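Local coordinates for PduO-type ATP--cob(I)alamin adenosyltransferase (Sulfolobus tokodaii, PDB 1WOZ), which probably transfers the adenosyl group of ATP to cob(I)alamin, forming adenosylcobalamin, at the interface of chains A and B. Numbering follows the deposited sequence. Chains: chain A/B, 177aa long conserved hypothetical protein (ST1454).

The interface of chains A and B. Residues chain A 37, 116, 119-120, 123; chain B 33, 36-37, 40.
B:Glu33, on helix 23-44 of chain B, reaches across to A:Arg123 on helix 109-134 of chain A in this contact between subunits of a PduO-type adenosyltransferase, a family of helical-bundle trimers; the deposited assembly likewise holds three copies. The glutamate leaves its helix with CG anti to the backbone N (chi1 -177°) and runs on extended. CB and CG of B:Glu33 pass the hydroxyl of A:Ser119, CG 3.7 Å from OG, while CG also lies at the edge of the B:Phe37 ring. CD then faces the edge of the A:Arg123 guanidinium, and the two planes are 18° apart. At the tip, OE1 of B:Glu33 accepts a hydrogen bond from NE of A:Arg123 at 2.9 Å. OE2 of B:Glu33 accepts one from NH2 of A:Arg123 at 2.8 Å, and that pair is also the salt bridge. Both oxygens are met on their syn sides, from about 30° out of the carboxylate plane. This side-on, two-nitrogen grip limits rotation of both charged groups. A leucine replacing A:Arg123 would probably leave the B:Glu33 carboxylate without its cationic mate and free to turn. The A:Ser119 hydroxyl is tied back to its own helix, OG donating to the carbonyl O of A:Val116 at 2.8 Å. A:Val116 splits its branches: CG1 sits over one face of the B:Phe37 ring, towards the rim and 3.7 Å from CZ, whereas CG2 rests on the B:Ser36 backbone carbonyl and CB of B:Phe40. The two Phe37 side chains cross at about a right angle, with CZ of A:Phe37 at the edge of the B:Phe37 ring, 4.0 Å from its CZ. CG2 of A:Val120 lies over one face of the A:Phe37 ring, towards its rim.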
# COMPACT_ATOMS: atom_id res chain seq x y z
N PHE A 37 2.18 6.37 -4.80
CA PHE A 37 1.71 5.27 -5.67
C PHE A 37 1.54 5.79 -7.11
O PHE A 37 1.81 5.06 -8.08
CB PHE A 37 0.38 4.68 -5.15
CG PHE A 37 0.57 3.60 -4.09
CD1 PHE A 37 0.95 2.31 -4.44
CD2 PHE A 37 0.42 3.91 -2.73
CE1 PHE A 37 1.20 1.33 -3.46
CE2 PHE A 37 0.67 2.96 -1.73
CZ PHE A 37 1.06 1.65 -2.09
N VAL A 116 -4.26 -0.60 -8.13
CA VAL A 116 -3.79 -0.45 -6.76
C VAL A 116 -3.86 1.05 -6.40
O VAL A 116 -4.33 1.43 -5.32
CB VAL A 116 -2.32 -0.92 -6.60
CG1 VAL A 116 -1.74 -0.39 -5.29
CG2 VAL A 116 -2.26 -2.46 -6.64
N SER A 119 -7.39 2.09 -5.74
CA SER A 119 -7.91 1.69 -4.42
C SER A 119 -7.33 2.56 -3.30
O SER A 119 -8.00 2.82 -2.29
CB SER A 119 -7.63 0.20 -4.17
OG SER A 119 -6.26 -0.05 -3.95
N VAL A 120 -6.10 3.05 -3.49
CA VAL A 120 -5.52 3.93 -2.48
C VAL A 120 -6.22 5.29 -2.56
O VAL A 120 -6.51 5.91 -1.53
CB VAL A 120 -3.99 4.06 -2.67
CG1 VAL A 120 -3.40 5.16 -1.71
CG2 VAL A 120 -3.34 2.71 -2.35
N ARG A 123 -9.24 5.07 -0.65
CA ARG A 123 -9.02 5.07 0.79
C ARG A 123 -8.82 6.52 1.27
O ARG A 123 -9.34 6.92 2.33
CB ARG A 123 -7.81 4.18 1.17
CG ARG A 123 -7.16 4.56 2.53
CD ARG A 123 -6.41 3.39 3.19
NE ARG A 123 -5.39 2.77 2.34
CZ ARG A 123 -4.13 3.18 2.25
NH1 ARG A 123 -3.73 4.23 2.96
NH2 ARG A 123 -3.25 2.50 1.50
N GLU B 33 -8.92 -2.73 -1.86
CA GLU B 33 -7.48 -2.48 -1.82
C GLU B 33 -6.75 -3.83 -1.81
O GLU B 33 -5.79 -4.04 -2.55
CB GLU B 33 -7.11 -1.63 -0.59
CG GLU B 33 -5.62 -1.29 -0.56
CD GLU B 33 -5.19 -0.38 0.59
OE1 GLU B 33 -6.05 0.11 1.34
OE2 GLU B 33 -3.97 -0.13 0.73
N SER B 36 -6.94 -5.45 -5.20
CA SER B 36 -6.07 -4.79 -6.18
C SER B 36 -4.63 -5.24 -5.99
O SER B 36 -3.93 -5.50 -6.98
CB SER B 36 -6.21 -3.27 -6.08
OG SER B 36 -7.57 -2.89 -6.37
N PHE B 37 -4.16 -5.34 -4.74
CA PHE B 37 -2.79 -5.86 -4.55
C PHE B 37 -2.70 -7.31 -5.06
O PHE B 37 -1.67 -7.73 -5.63
CB PHE B 37 -2.36 -5.79 -3.07
CG PHE B 37 -1.79 -4.44 -2.66
CD1 PHE B 37 -0.49 -4.09 -3.00
CD2 PHE B 37 -2.58 -3.50 -2.00
CE1 PHE B 37 0.03 -2.82 -2.69
CE2 PHE B 37 -2.10 -2.22 -1.69
CZ PHE B 37 -0.78 -1.87 -2.03
N PHE B 40 -2.21 -7.22 -8.62
CA PHE B 40 -0.82 -6.83 -8.92
C PHE B 40 0.11 -8.05 -8.74
O PHE B 40 0.96 -8.34 -9.59
CB PHE B 40 -0.39 -5.64 -8.02
CG PHE B 40 1.03 -5.17 -8.23
CD1 PHE B 40 1.90 -5.03 -7.15
CD2 PHE B 40 1.51 -4.85 -9.50
CE1 PHE B 40 3.21 -4.56 -7.32
CE2 PHE B 40 2.82 -4.38 -9.69
CZ PHE B 40 3.67 -4.24 -8.59